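Local coordinates for 2-oxoglutarate-dependent dioxygenase DAO (Oryza sativa subsp. indica, PDB 6KUN), which binds indole-3-acetic acid and 2-oxoglutarate, and probably catalyses the irreversible oxidation of this auxin to inactive 2-oxoindole-3-acetic acid with iron(II), at residues L9-G14 / A18-R23. Sequence-based numbering, arbitrary orientation.
Sequences LRLAGG and AEETAR
Leu11 lays its CD2 methyl over one face of the Glu20 carboxylate, 3.6 Å from CD. Glu20 OE2 meets the edge of the Arg23 guanidinium, in its plane, 3.0 Å from NH1, which stands off the carboxylate plane on the side away from Leu11; the hydrogen bond is weak but part of a salt bridge. Glu20 OE1 takes the backbone N-H of Asp8. With both oxygens of this buried acid supplied, the apolar methyl can lie over its face in van der Waals contact. With CG anti to the backbone N (chi1 -165°) and a bend at chi2 (72°), the Glu20 chain crosses that of Leu11 at about a right angle, and its CG packs on the small Ala12 CB at 4.0 Å. Thr21's short hydroxyl side chain reaches the loop backbone, OG1 lying 3.0 Å from Gly13 O; its proton may go there or to Gly17 O. Gly13, poorly ordered, has backbone angles (phi 146°) at which a CB would press on the preceding carbonyl oxygen. In this N-terminal region of the dioxygenase, away from the active site, the packing folds the connection leaving edge strand 6-8 of the main sheet onto the first turns of helix 18-30, while Leu9 and Thr21 touch helix 111-138.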
ATOM      1  N   LEU B   9      -5.201 -19.998   2.603  1.00 21.78           N
ATOM      2  CA  LEU B   9      -4.390 -21.148   2.242  1.00 31.24           C
ATOM      3  C   LEU B   9      -3.903 -21.892   3.472  1.00 33.13           C
ATOM      4  O   LEU B   9      -3.665 -23.104   3.409  1.00 33.89           O
ATOM      5  CB  LEU B   9      -3.158 -20.718   1.441  1.00 32.55           C
ATOM      6  CG  LEU B   9      -3.337 -20.246   0.008  1.00 38.29           C
ATOM      7  CD1 LEU B   9      -1.978 -19.872  -0.634  1.00 37.50           C
ATOM      8  CD2 LEU B   9      -3.999 -21.336  -0.769  1.00 27.99           C
ATOM      9  N   ARG B  10      -3.690 -21.182   4.593  1.00 36.08           N
ATOM     10  CA  ARG B  10      -3.326 -21.881   5.821  1.00 33.72           C
ATOM     11  C   ARG B  10      -4.496 -22.755   6.271  1.00 36.31           C
ATOM     12  O   ARG B  10      -4.313 -23.884   6.732  1.00 33.21           O
ATOM     13  CB  ARG B  10      -2.918 -20.878   6.899  1.00 40.09           C
ATOM     14  CG  ARG B  10      -2.138 -19.672   6.363  1.00 66.86           C
ATOM     15  CD  ARG B  10      -1.740 -18.625   7.429  1.00 80.03           C
ATOM     16  NE  ARG B  10      -2.760 -17.586   7.616  1.00 73.33           N
ATOM     17  CZ  ARG B  10      -2.510 -16.277   7.733  1.00 74.18           C
ATOM     18  NH1 ARG B  10      -1.261 -15.804   7.655  1.00 75.06           N
ATOM     19  NH2 ARG B  10      -3.519 -15.433   7.888  1.00 57.27           N
ATOM     20  N   LEU B  11      -5.718 -22.248   6.118  1.00 37.07           N
ATOM     21  CA  LEU B  11      -6.909 -22.994   6.527  1.00 39.61           C
ATOM     22  C   LEU B  11      -7.117 -24.230   5.645  1.00 37.78           C
ATOM     23  O   LEU B  11      -7.138 -25.367   6.150  1.00 45.82           O
ATOM     24  CB  LEU B  11      -8.107 -22.036   6.493  1.00 37.37           C
ATOM     25  CG  LEU B  11      -9.503 -22.610   6.746  1.00 44.48           C
ATOM     26  CD1 LEU B  11      -9.550 -23.184   8.147  1.00 46.18           C
ATOM     27  CD2 LEU B  11     -10.587 -21.568   6.545  1.00 35.25           C
ATOM     28  N   ALA B  12      -7.169 -24.036   4.311  1.00 32.77           N
ATOM     29  CA  ALA B  12      -7.394 -25.141   3.378  1.00 40.13           C
ATOM     30  C   ALA B  12      -6.449 -26.312   3.624  1.00 39.00           C
ATOM     31  O   ALA B  12      -5.271 -26.140   3.917  1.00 47.12           O
ATOM     32  CB  ALA B  12      -7.190 -24.642   1.936  1.00 48.93           C
ATOM     33  N   GLY B  13      -6.987 -27.521   3.499  1.00 53.97           N
ATOM     34  CA  GLY B  13      -6.207 -28.727   3.702  1.00 75.03           C
ATOM     35  C   GLY B  13      -7.316 -29.562   4.310  1.00 88.05           C
ATOM     36  O   GLY B  13      -8.438 -29.584   3.804  1.00 87.91           O
ATOM     37  N   GLY B  14      -7.066 -30.486   5.120  1.00111.96           N
ATOM     38  CA  GLY B  14      -8.082 -31.352   5.689  1.00121.65           C
ATOM     39  C   GLY B  14      -8.872 -31.069   6.952  1.00118.47           C
ATOM     40  O   GLY B  14      -8.557 -30.141   7.698  1.00122.58           O
ATOM     41  N   ALA B  18     -11.636 -28.641   5.405  1.00 32.29           N
ATOM     42  CA  ALA B  18     -12.338 -29.348   4.350  1.00 34.98           C
ATOM     43  C   ALA B  18     -13.320 -28.420   3.658  1.00 22.43           C
ATOM     44  O   ALA B  18     -13.459 -28.463   2.433  1.00 28.59           O
ATOM     45  CB  ALA B  18     -13.080 -30.561   4.924  1.00 37.70           C
ATOM     46  N   GLU B  19     -13.994 -27.569   4.426  1.00 23.83           N
ATOM     47  CA  GLU B  19     -14.904 -26.618   3.827  1.00 25.22           C
ATOM     48  C   GLU B  19     -14.167 -25.614   2.947  1.00 34.03           C
ATOM     49  O   GLU B  19     -14.697 -25.198   1.894  1.00 24.26           O
ATOM     50  CB  GLU B  19     -15.693 -25.915   4.933  1.00 24.41           C
ATOM     51  CG  GLU B  19     -16.684 -24.895   4.407  1.00 27.53           C
ATOM     52  CD  GLU B  19     -17.365 -24.125   5.487  1.00 36.08           C
ATOM     53  OE1 GLU B  19     -17.007 -24.316   6.673  1.00 44.23           O
ATOM     54  OE2 GLU B  19     -18.277 -23.343   5.159  1.00 51.35           O
ATOM     55  N   GLU B  20     -12.952 -25.218   3.351  1.00 22.01           N
ATOM     56  CA  GLU B  20     -12.200 -24.206   2.592  1.00 24.18           C
ATOM     57  C   GLU B  20     -11.681 -24.801   1.288  1.00 24.36           C
ATOM     58  O   GLU B  20     -11.661 -24.122   0.245  1.00 26.38           O
ATOM     59  CB  GLU B  20     -11.047 -23.658   3.412  1.00 30.25           C
ATOM     60  CG  GLU B  20     -10.396 -22.359   2.887  1.00 32.40           C
ATOM     61  CD  GLU B  20     -11.280 -21.163   3.075  1.00 41.89           C
ATOM     62  OE1 GLU B  20     -10.817 -20.042   2.784  1.00 29.78           O
ATOM     63  OE2 GLU B  20     -12.438 -21.328   3.514  1.00 41.20           O
ATOM     64  N   THR B  21     -11.253 -26.071   1.334  1.00 23.79           N
ATOM     65  CA  THR B  21     -10.807 -26.763   0.137  1.00 26.56           C
ATOM     66  C   THR B  21     -11.934 -26.903  -0.881  1.00 31.28           C
ATOM     67  O   THR B  21     -11.720 -26.762  -2.092  1.00 25.58           O
ATOM     68  CB  THR B  21     -10.269 -28.138   0.540  1.00 31.84           C
ATOM     69  OG1 THR B  21      -9.046 -27.972   1.294  1.00 28.66           O
ATOM     70  CG2 THR B  21      -9.994 -28.995  -0.667  1.00 30.71           C
ATOM     71  N   ALA B  22     -13.137 -27.185  -0.405  1.00 24.48           N
ATOM     72  CA  ALA B  22     -14.264 -27.269  -1.302  1.00 30.18           C
ATOM     73  C   ALA B  22     -14.632 -25.900  -1.843  1.00 19.11           C
ATOM     74  O   ALA B  22     -15.108 -25.792  -2.977  1.00 23.47           O
ATOM     75  CB  ALA B  22     -15.467 -27.876  -0.593  1.00 35.40           C
ATOM     76  N   ARG B  23     -14.436 -24.842  -1.060  1.00 21.86           N
ATOM     77  CA  ARG B  23     -14.638 -23.503  -1.599  1.00 25.47           C
ATOM     78  C   ARG B  23     -13.630 -23.221  -2.697  1.00 18.83           C
ATOM     79  O   ARG B  23     -13.958 -22.567  -3.692  1.00 21.27           O
ATOM     80  CB  ARG B  23     -14.529 -22.449  -0.494  1.00 20.36           C
ATOM     81  CG  ARG B  23     -15.724 -22.469   0.470  1.00 28.89           C
ATOM     82  CD  ARG B  23     -15.731 -21.256   1.399  1.00 28.38           C
ATOM     83  NE  ARG B  23     -15.655 -20.018   0.648  1.00 32.40           N
ATOM     84  CZ  ARG B  23     -14.652 -19.144   0.732  1.00 30.22           C
ATOM     85  NH1 ARG B  23     -13.642 -19.342   1.570  1.00 25.39           N
ATOM     86  NH2 ARG B  23     -14.688 -18.078  -0.013  1.00 37.26           N
TER